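Local coordinates for putative polysaccharide biosynthesis protein with aminopeptidase-like domain (Clostridium acetobutylicum, PDB 3K9T), which probably takes part in the biosynthesis of modified polysaccharides, binds one zinc ion per subunit of its homotrimer, and is not expected to act as a peptidase, at residues A[175-180]-A[213-218]; A[3-8]-A[349-354]; A[180-185]-A[218-223]. One frame throughout, in Å; residues are numbered along the deposited sequence.

Contact 1: A[175-180]-A[213-218]; sequences RGELEE and KLKTKY
L178 and E177 hook their backbone nitrogens onto the carbonyls of K217 and T216 where two connecting loops of the aminopeptidase-like domain meet, one leading into strand 181-187 and the other into strand 219-225. L178 N donates to K217 O at 2.8 Å and E177 N to T216 O at 3.1 Å, so that successive amides take successive carbonyls. G176 lies close in, its CA making a CA-H...O contact of 3.3 Å with Y218 O. K215 runs extended until chi4 (74°) brings NZ around to OE2 of E177; OE2 and NZ then form a salt bridge of 3.1 Å, weak as a hydrogen bond. Further along, the chains of L178 and K217 lie side by side and point the same way, CD1 of L178 4.1 Å from CG of K217. The Y218 ring meets E180 differently: E180 O sits at the ring edge, in its plane, 3.6 Å from CD1, and E180 CB packs beside the same carbon. T216 turns its hydroxyl between its own backbone N and carbonyl carbon (chi1 63°), and OG1 donates to Y218 O at 2.6 Å.

Contact 2: A[3-8]-A[349-354]; sequences EEINKY and VIYTIE
Y351 reaches from helix 336-355 to E3, near the start of the chain, and its ring carries most of this packing, which brings together the start of the aminopeptidase-like region and the helix near its end. The side chain can be followed outward atom by atom. CB, at the root, is 4.2 Å from CG2 of I5. CG stands anti to the backbone N (chi1 175°), and beyond it the same I5 methyl approaches the ring more closely at CD2, 3.8 Å away and obliquely. One atom further out, CE2 has OD1 of N6 at 4.0 Å and OE2 of E3 at 3.2 Å. The chain ends in OH, which donates to E3 OE2 at 2.5 Å, a very short hydrogen bond. The carboxylate arrives at the ring edge with CD in the ring plane, yet its own plane is turned 86° from that of the ring. A bend in E3 at chi2 (-54°) puts CD there.

The second oxygen is held from its own segment: N6 ND2 donates to E3 OE1 at 2.9 Å, on the anti side and somewhat out of the carboxylate plane. Helix 416-428 of the winged helix-turn-helix region completes the cluster. K420 forms a salt bridge with E3 OE2, Y421 OH bonds to OE1, and R417 both bonds to N6 OD1 and makes a cation-pi contact with the Y351 ring. With so many donors around it, the carboxylate would be expected to stay ionised. I5 supplies the apolar part: besides the touch on Y351, its CD1 ends 4.4 Å from CG2 of I350.

Contact 3: A[180-185]-A[218-223]; sequences EEILLT and YSYRFL
R221 NE donates to E181 OE2 at 2.6 Å, the shortest polar bond between these two parallel strands. NH2 of the same guanidinium takes OE1 at 3.0 Å, a side-on grip with one nitrogen to each oxygen. The arginine chain bends at chi3 (-54°), which places NE, and both nitrogens approach from above the carboxylate, whose plane is 56° from that of the guanidinium. NH1 has a salt bridge of its own, to E171, so R221 is held between two acids. Its aliphatic part is used as well: CD lies 3.8 Å from CD1 of L183.

Beneath the side chains the ladder follows the parallel pattern. I182 gives N to S219 O and takes R221 N on its carbonyl; L184 does likewise with R221 O and L223 N. Toward each other, both strands thus alternate between bonded residues and neighbours whose CA-H groups lean on carbonyl oxygens.

On the sheet face carrying I182, L184, Y220 and F222 the chemistry turns apolar. I182 and Y220 run side by side, CB 3.6 Å from CE2, with CG1 making an off-centre CH-pi contact, while I182 CD1 lies over one face of Y218. L184 and F222 also lie side by side, CD1 3.7 Å from CE2 and oblique to the ring.

These are the two strands of a beta-alpha-beta unit. Its linking helix 194-211 packs on L184, Y220 and F222, and helix 336-355 on I182 and Y220. Strand 245-250 extends the sheet in parallel beyond strand 181-187, and strand 166-174 pairs antiparallel with strand 219-225.

How the contacts relate
Contacts 1 and 3 adjoin along the chain, sharing E180 and Y218: the loops of contact 1 come together and run straight into the strands of contact 3. Contact 3 is the buried core of the sheet, with a regular ladder and an enclosed ion pair; contact 1 is partly exposed, its salt bridge weaker, with two backbone bonds between loops rather than a strand ladder. S219 OG ties the two, bonding to G176 N and L178 O. Contact 2 is also buried but joins helices, and contacts 1 and 3 fall within the chain loop it closes. E354 of its long helix links all three, its carboxylate accepting K217 N and Y218 N and bonding to Y220 OH.

Contact 1: A[175-180]-A[213-218]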
loop_
_atom_site.group_PDB
_atom_site.type_symbol
_atom_site.label_atom_id
_atom_site.label_comp_id
_atom_site.label_asym_id
_atom_site.label_seq_id
_atom_site.Cartn_x
_atom_site.Cartn_y
_atom_site.Cartn_z
ATOM N N ARG A 175 8.758 39.540 4.191
ATOM C CA ARG A 175 8.164 39.267 5.514
ATOM C C ARG A 175 6.642 39.063 5.420
ATOM O O ARG A 175 5.905 39.924 4.926
ATOM C CB ARG A 175 8.467 40.420 6.505
ATOM C CG ARG A 175 8.058 40.170 7.959
ATOM C CD ARG A 175 8.315 38.681 8.365
ATOM N NE ARG A 175 8.485 38.474 9.804
ATOM C CZ ARG A 175 7.518 38.145 10.660
ATOM N NH1 ARG A 175 6.269 37.963 10.251
ATOM N NH2 ARG A 175 7.806 38.005 11.949
ATOM N N GLY A 176 6.174 37.922 5.895
ATOM C CA GLY A 176 4.741 37.653 5.935
ATOM C C GLY A 176 4.173 37.907 7.319
ATOM O O GLY A 176 4.865 38.423 8.188
ATOM N N GLU A 177 2.909 37.559 7.524
ATOM C CA GLU A 177 2.310 37.679 8.845
ATOM C C GLU A 177 3.095 36.844 9.804
ATOM O O GLU A 177 3.259 37.247 10.936
ATOM C CB GLU A 177 0.842 37.210 8.885
ATOM C CG GLU A 177 -0.122 38.066 8.060
ATOM C CD GLU A 177 0.051 39.565 8.329
ATOM O OE1 GLU A 177 -0.253 40.001 9.475
ATOM O OE2 GLU A 177 0.495 40.300 7.399
ATOM N N LEU A 178 3.584 35.690 9.333
ATOM C CA LEU A 178 4.337 34.753 10.136
ATOM C C LEU A 178 5.778 34.650 9.720
ATOM O O LEU A 178 6.097 34.846 8.558
ATOM C CB LEU A 178 3.721 33.368 9.997
ATOM C CG LEU A 178 2.259 33.165 10.401
ATOM C CD1 LEU A 178 2.005 31.690 10.287
ATOM C CD2 LEU A 178 1.913 33.666 11.850
ATOM N N GLU A 179 6.636 34.300 10.675
ATOM C CA GLU A 179 8.048 34.033 10.431
ATOM C C GLU A 179 8.285 32.711 9.720
ATOM O O GLU A 179 9.376 32.480 9.193
ATOM C CB GLU A 179 8.832 33.960 11.743
ATOM C CG GLU A 179 9.057 35.302 12.417
ATOM C CD GLU A 179 9.943 35.228 13.681
ATOM O OE1 GLU A 179 11.053 34.628 13.621
ATOM O OE2 GLU A 179 9.518 35.812 14.719
ATOM N N GLU A 180 7.307 31.813 9.740
ATOM C CA GLU A 180 7.487 30.551 9.044
ATOM C C GLU A 180 7.713 30.889 7.599
ATOM O O GLU A 180 7.073 31.779 7.043
ATOM C CB GLU A 180 6.305 29.644 9.224
ATOM C CG GLU A 180 6.295 29.007 10.575
ATOM C CD GLU A 180 4.908 28.658 11.011
ATOM O OE1 GLU A 180 4.315 27.718 10.415
ATOM O OE2 GLU A 180 4.434 29.348 11.950
ATOM N N LYS A 213 3.959 41.962 -4.314
ATOM C CA LYS A 213 2.796 42.809 -4.415
ATOM C C LYS A 213 1.600 42.311 -3.614
ATOM O O LYS A 213 0.552 42.952 -3.630
ATOM C CB LYS A 213 2.453 42.941 -5.893
ATOM C CG LYS A 213 3.578 43.686 -6.647
ATOM C CD LYS A 213 3.367 43.744 -8.128
ATOM C CE LYS A 213 4.360 44.711 -8.792
ATOM N NZ LYS A 213 5.756 44.376 -8.566
ATOM N N LEU A 214 1.767 41.200 -2.890
ATOM C CA LEU A 214 0.685 40.554 -2.152
ATOM C C LEU A 214 0.946 40.526 -0.645
ATOM O O LEU A 214 2.085 40.561 -0.190
ATOM C CB LEU A 214 0.548 39.110 -2.626
ATOM C CG LEU A 214 0.384 38.830 -4.115
ATOM C CD1 LEU A 214 0.247 37.342 -4.329
ATOM C CD2 LEU A 214 -0.844 39.544 -4.627
ATOM N N LYS A 215 -0.125 40.434 0.128
ATOM C CA LYS A 215 -0.027 40.325 1.575
ATOM C C LYS A 215 -0.040 38.820 1.892
ATOM O O LYS A 215 -1.076 38.190 1.816
ATOM C CB LYS A 215 -1.223 41.038 2.207
ATOM C CG LYS A 215 -1.266 41.012 3.760
ATOM C CD LYS A 215 -2.549 41.704 4.306
ATOM C CE LYS A 215 -2.828 41.372 5.790
ATOM N NZ LYS A 215 -1.907 42.081 6.721
ATOM N N THR A 216 1.111 38.244 2.230
ATOM C CA THR A 216 1.216 36.791 2.444
ATOM C C THR A 216 1.226 36.402 3.911
ATOM O O THR A 216 1.640 37.187 4.749
ATOM C CB THR A 216 2.498 36.198 1.776
ATOM O OG1 THR A 216 3.676 36.764 2.382
ATOM C CG2 THR A 216 2.500 36.475 0.293
ATOM N N LYS A 217 0.744 35.187 4.198
ATOM C CA LYS A 217 0.734 34.610 5.557
ATOM C C LYS A 217 2.155 34.204 5.894
ATOM O O LYS A 217 2.688 34.529 6.963
ATOM C CB LYS A 217 -0.198 33.376 5.621
ATOM C CG LYS A 217 -0.229 32.541 6.946
ATOM C CD LYS A 217 -1.223 31.329 6.809
ATOM C CE LYS A 217 -0.869 30.103 7.699
ATOM N NZ LYS A 217 -2.032 29.172 7.967
ATOM N N TYR A 218 2.757 33.487 4.965
ATOM C CA TYR A 218 4.121 33.057 5.132
ATOM C C TYR A 218 5.144 34.098 4.648
ATOM O O TYR A 218 4.826 35.010 3.880
ATOM C CB TYR A 218 4.365 31.737 4.415
ATOM C CG TYR A 218 3.642 30.562 5.011
ATOM C CD1 TYR A 218 4.092 29.963 6.174
ATOM C CD2 TYR A 218 2.523 30.032 4.397
ATOM C CE1 TYR A 218 3.435 28.872 6.714
ATOM C CE2 TYR A 218 1.867 28.958 4.930
ATOM C CZ TYR A 218 2.327 28.369 6.076
ATOM O OH TYR A 218 1.665 27.279 6.567
HETATM O O HOH W 1 3.815 39.404 2.324
HETATM O O HOH W 2 2.051 39.998 5.054
#

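Contact 2: A[3-8]-A[349-354]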
loop_
_atom_site.group_PDB
_atom_site.type_symbol
_atom_site.label_atom_id
_atom_site.label_comp_id
_atom_site.label_asym_id
_atom_site.label_seq_id
_atom_site.Cartn_x
_atom_site.Cartn_y
_atom_site.Cartn_z
ATOM N N GLU A 3 -6.472 35.772 -3.226
ATOM C CA GLU A 3 -7.223 35.713 -4.469
ATOM C C GLU A 3 -6.617 36.703 -5.483
ATOM O O GLU A 3 -6.764 36.529 -6.698
ATOM C CB GLU A 3 -8.732 35.946 -4.252
ATOM C CG GLU A 3 -9.462 34.827 -3.493
ATOM C CD GLU A 3 -9.301 33.398 -4.087
ATOM O OE1 GLU A 3 -9.447 33.230 -5.303
ATOM O OE2 GLU A 3 -9.056 32.423 -3.328
ATOM N N GLU A 4 -5.899 37.706 -4.986
ATOM C CA GLU A 4 -5.159 38.615 -5.862
ATOM C C GLU A 4 -4.094 37.944 -6.744
ATOM O O GLU A 4 -3.694 38.517 -7.748
ATOM C CB GLU A 4 -4.536 39.747 -5.057
ATOM C CG GLU A 4 -5.581 40.758 -4.552
ATOM C CD GLU A 4 -4.948 42.051 -4.116
ATOM O OE1 GLU A 4 -3.743 42.024 -3.767
ATOM O OE2 GLU A 4 -5.646 43.096 -4.124
ATOM N N ILE A 5 -3.647 36.746 -6.377
ATOM C CA ILE A 5 -2.737 35.987 -7.218
ATOM C C ILE A 5 -3.427 35.550 -8.527
ATOM O O ILE A 5 -2.756 35.289 -9.526
ATOM C CB ILE A 5 -2.180 34.726 -6.478
ATOM C CG1 ILE A 5 -0.701 34.496 -6.806
ATOM C CG2 ILE A 5 -2.991 33.513 -6.811
ATOM C CD1 ILE A 5 -0.018 33.427 -5.947
ATOM N N ASN A 6 -4.756 35.459 -8.526
ATOM C CA ASN A 6 -5.469 34.940 -9.690
ATOM C C ASN A 6 -5.175 35.724 -10.973
ATOM O O ASN A 6 -5.067 35.144 -12.031
ATOM C CB ASN A 6 -6.977 34.889 -9.449
ATOM C CG ASN A 6 -7.383 33.977 -8.286
ATOM O OD1 ASN A 6 -6.575 33.269 -7.679
ATOM N ND2 ASN A 6 -8.663 34.015 -7.963
ATOM N N LYS A 7 -5.018 37.035 -10.871
ATOM C CA LYS A 7 -4.802 37.860 -12.054
ATOM C C LYS A 7 -3.428 37.566 -12.627
ATOM O O LYS A 7 -3.264 37.631 -13.845
ATOM C CB LYS A 7 -5.004 39.375 -11.769
ATOM C CG LYS A 7 -4.118 39.927 -10.635
ATOM C CD LYS A 7 -4.406 41.404 -10.196
ATOM C CE LYS A 7 -3.871 41.722 -8.728
ATOM N NZ LYS A 7 -4.894 41.534 -7.600
ATOM N N TYR A 8 -2.456 37.254 -11.757
ATOM C CA TYR A 8 -1.120 36.889 -12.208
ATOM C C TYR A 8 -1.143 35.537 -12.937
ATOM O O TYR A 8 -0.493 35.376 -13.978
ATOM C CB TYR A 8 -0.121 36.845 -11.045
ATOM C CG TYR A 8 0.138 38.209 -10.432
ATOM C CD1 TYR A 8 1.040 39.101 -10.998
ATOM C CD2 TYR A 8 -0.515 38.599 -9.291
ATOM C CE1 TYR A 8 1.252 40.356 -10.433
ATOM C CE2 TYR A 8 -0.312 39.830 -8.729
ATOM C CZ TYR A 8 0.560 40.712 -9.301
ATOM O OH TYR A 8 0.739 41.933 -8.691
ATOM N N VAL A 349 0.958 26.508 -6.609
ATOM C CA VAL A 349 1.559 25.900 -5.453
ATOM C C VAL A 349 1.519 26.883 -4.282
ATOM O O VAL A 349 1.078 26.497 -3.195
ATOM C CB VAL A 349 2.965 25.395 -5.746
ATOM C CG1 VAL A 349 3.733 25.097 -4.454
ATOM C CG2 VAL A 349 2.865 24.175 -6.629
ATOM N N ILE A 350 1.931 28.136 -4.529
ATOM C CA ILE A 350 2.028 29.165 -3.488
ATOM C C ILE A 350 0.647 29.515 -2.983
ATOM O O ILE A 350 0.445 29.606 -1.778
ATOM C CB ILE A 350 2.808 30.425 -3.949
ATOM C CG1 ILE A 350 4.309 30.094 -4.079
ATOM C CG2 ILE A 350 2.594 31.564 -2.969
ATOM C CD1 ILE A 350 5.216 31.168 -4.786
ATOM N N TYR A 351 -0.306 29.676 -3.896
ATOM C CA TYR A 351 -1.713 29.847 -3.506
ATOM C C TYR A 351 -2.155 28.699 -2.580
ATOM O O TYR A 351 -2.828 28.939 -1.598
ATOM C CB TYR A 351 -2.622 29.892 -4.744
ATOM C CG TYR A 351 -4.118 29.948 -4.453
ATOM C CD1 TYR A 351 -4.847 28.789 -4.140
ATOM C CD2 TYR A 351 -4.806 31.148 -4.508
ATOM C CE1 TYR A 351 -6.209 28.851 -3.885
ATOM C CE2 TYR A 351 -6.187 31.217 -4.260
ATOM C CZ TYR A 351 -6.880 30.069 -3.959
ATOM O OH TYR A 351 -8.228 30.137 -3.703
ATOM N N THR A 352 -1.763 27.462 -2.875
ATOM C CA THR A 352 -2.174 26.313 -2.039
ATOM C C THR A 352 -1.509 26.368 -0.647
ATOM O O THR A 352 -2.144 26.149 0.391
ATOM C CB THR A 352 -1.898 24.970 -2.765
ATOM O OG1 THR A 352 -2.487 25.001 -4.074
ATOM C CG2 THR A 352 -2.480 23.798 -1.993
ATOM N N ILE A 353 -0.223 26.672 -0.636
ATOM C CA ILE A 353 0.521 26.800 0.602
ATOM C C ILE A 353 -0.161 27.808 1.502
ATOM O O ILE A 353 -0.361 27.556 2.675
ATOM C CB ILE A 353 1.958 27.293 0.337
ATOM C CG1 ILE A 353 2.791 26.202 -0.310
ATOM C CG2 ILE A 353 2.639 27.788 1.639
ATOM C CD1 ILE A 353 4.083 26.769 -0.913
ATOM N N GLU A 354 -0.511 28.951 0.929
ATOM C CA GLU A 354 -1.077 30.058 1.693
ATOM C C GLU A 354 -2.483 29.793 2.227
ATOM O O GLU A 354 -2.794 30.165 3.344
ATOM C CB GLU A 354 -1.119 31.277 0.785
ATOM C CG GLU A 354 0.220 31.904 0.555
ATOM C CD GLU A 354 0.638 32.791 1.690
ATOM O OE1 GLU A 354 -0.202 33.598 2.121
ATOM O OE2 GLU A 354 1.805 32.677 2.145
#

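Contact 3: A[180-185]-A[218-223]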
loop_
_atom_site.group_PDB
_atom_site.type_symbol
_atom_site.label_atom_id
_atom_site.label_comp_id
_atom_site.label_asym_id
_atom_site.label_seq_id
_atom_site.Cartn_x
_atom_site.Cartn_y
_atom_site.Cartn_z
ATOM N N GLU A 180 7.307 31.813 9.740
ATOM C CA GLU A 180 7.487 30.551 9.044
ATOM C C GLU A 180 7.713 30.889 7.599
ATOM O O GLU A 180 7.073 31.779 7.043
ATOM C CB GLU A 180 6.305 29.644 9.224
ATOM C CG GLU A 180 6.295 29.007 10.575
ATOM C CD GLU A 180 4.908 28.658 11.011
ATOM O OE1 GLU A 180 4.315 27.718 10.415
ATOM O OE2 GLU A 180 4.434 29.348 11.950
ATOM N N GLU A 181 8.634 30.167 6.999
ATOM C CA GLU A 181 9.235 30.614 5.795
ATOM C C GLU A 181 9.172 29.556 4.712
ATOM O O GLU A 181 9.348 28.359 4.986
ATOM C CB GLU A 181 10.683 30.919 6.146
ATOM C CG GLU A 181 11.420 31.718 5.165
ATOM C CD GLU A 181 12.813 32.041 5.648
ATOM O OE1 GLU A 181 12.963 32.689 6.711
ATOM O OE2 GLU A 181 13.765 31.674 4.933
ATOM N N ILE A 182 8.900 30.002 3.493
ATOM C CA ILE A 182 8.959 29.147 2.320
ATOM C C ILE A 182 10.237 29.624 1.574
ATOM O O ILE A 182 10.409 30.844 1.375
ATOM C CB ILE A 182 7.707 29.305 1.432
ATOM C CG1 ILE A 182 6.416 29.063 2.238
ATOM C CG2 ILE A 182 7.828 28.473 0.159
ATOM C CD1 ILE A 182 6.233 27.687 2.881
ATOM N N LEU A 183 11.124 28.680 1.217
ATOM C CA LEU A 183 12.412 28.951 0.570
ATOM C C LEU A 183 12.375 28.532 -0.903
ATOM O O LEU A 183 12.013 27.401 -1.230
ATOM C CB LEU A 183 13.529 28.182 1.295
ATOM C CG LEU A 183 15.004 28.330 0.822
ATOM C CD1 LEU A 183 15.644 29.768 1.052
ATOM C CD2 LEU A 183 15.864 27.225 1.433
ATOM N N LEU A 184 12.740 29.444 -1.797
ATOM C CA LEU A 184 12.768 29.141 -3.213
ATOM C C LEU A 184 14.163 29.487 -3.670
ATOM O O LEU A 184 14.556 30.634 -3.578
ATOM C CB LEU A 184 11.718 29.972 -3.958
ATOM C CG LEU A 184 10.289 29.638 -3.510
ATOM C CD1 LEU A 184 9.337 30.639 -4.035
ATOM C CD2 LEU A 184 9.905 28.262 -4.010
ATOM N N THR A 185 14.914 28.502 -4.148
ATOM C CA THR A 185 16.304 28.717 -4.487
ATOM C C THR A 185 16.545 28.409 -5.950
ATOM O O THR A 185 15.819 27.621 -6.561
ATOM C CB THR A 185 17.229 27.819 -3.621
ATOM O OG1 THR A 185 17.328 26.497 -4.184
ATOM C CG2 THR A 185 16.708 27.732 -2.200
ATOM N N TYR A 218 2.757 33.487 4.965
ATOM C CA TYR A 218 4.121 33.057 5.132
ATOM C C TYR A 218 5.144 34.098 4.648
ATOM O O TYR A 218 4.826 35.010 3.880
ATOM C CB TYR A 218 4.365 31.737 4.415
ATOM C CG TYR A 218 3.642 30.562 5.011
ATOM C CD1 TYR A 218 4.092 29.963 6.174
ATOM C CD2 TYR A 218 2.523 30.032 4.397
ATOM C CE1 TYR A 218 3.435 28.872 6.714
ATOM C CE2 TYR A 218 1.867 28.958 4.930
ATOM C CZ TYR A 218 2.327 28.369 6.076
ATOM O OH TYR A 218 1.665 27.279 6.567
ATOM N N SER A 219 6.355 33.951 5.175
ATOM C CA SER A 219 7.502 34.705 4.748
ATOM C C SER A 219 8.113 33.890 3.637
ATOM O O SER A 219 7.961 32.674 3.617
ATOM C CB SER A 219 8.498 34.904 5.884
ATOM O OG SER A 219 7.994 35.838 6.826
ATOM N N TYR A 220 8.748 34.581 2.691
ATOM C CA TYR A 220 9.338 33.958 1.535
ATOM C C TYR A 220 10.760 34.448 1.351
ATOM O O TYR A 220 11.006 35.637 1.426
ATOM C CB TYR A 220 8.495 34.265 0.290
ATOM C CG TYR A 220 7.189 33.548 0.290
ATOM C CD1 TYR A 220 6.119 34.030 1.052
ATOM C CD2 TYR A 220 7.007 32.373 -0.467
ATOM C CE1 TYR A 220 4.911 33.370 1.071
ATOM C CE2 TYR A 220 5.783 31.692 -0.465
ATOM C CZ TYR A 220 4.744 32.190 0.334
ATOM O OH TYR A 220 3.526 31.557 0.374
ATOM N N ARG A 221 11.685 33.521 1.122
ATOM C CA ARG A 221 13.071 33.853 0.865
ATOM C C ARG A 221 13.485 33.293 -0.460
ATOM O O ARG A 221 13.226 32.133 -0.760
ATOM C CB ARG A 221 13.957 33.269 1.925
ATOM C CG ARG A 221 15.436 33.676 1.830
ATOM C CD ARG A 221 16.269 33.002 2.954
ATOM N NE ARG A 221 15.686 33.290 4.263
ATOM C CZ ARG A 221 15.802 34.456 4.911
ATOM N NH1 ARG A 221 16.513 35.444 4.402
ATOM N NH2 ARG A 221 15.216 34.637 6.096
ATOM N N PHE A 222 14.163 34.112 -1.258
ATOM C CA PHE A 222 14.581 33.686 -2.574
ATOM C C PHE A 222 16.094 33.757 -2.630
ATOM O O PHE A 222 16.645 34.825 -2.499
ATOM C CB PHE A 222 13.994 34.598 -3.613
ATOM C CG PHE A 222 12.529 34.700 -3.574
ATOM C CD1 PHE A 222 11.904 35.530 -2.650
ATOM C CD2 PHE A 222 11.755 34.017 -4.499
ATOM C CE1 PHE A 222 10.506 35.655 -2.616
ATOM C CE2 PHE A 222 10.367 34.133 -4.480
ATOM C CZ PHE A 222 9.736 34.954 -3.526
ATOM N N LEU A 223 16.749 32.618 -2.847
ATOM C CA LEU A 223 18.206 32.524 -2.868
ATOM C C LEU A 223 18.702 32.326 -4.289
ATOM O O LEU A 223 18.252 31.420 -4.982
ATOM C CB LEU A 223 18.660 31.361 -1.996
ATOM C CG LEU A 223 20.161 31.207 -1.877
ATOM C CD1 LEU A 223 20.762 32.412 -1.150
ATOM C CD2 LEU A 223 20.449 29.908 -1.155
#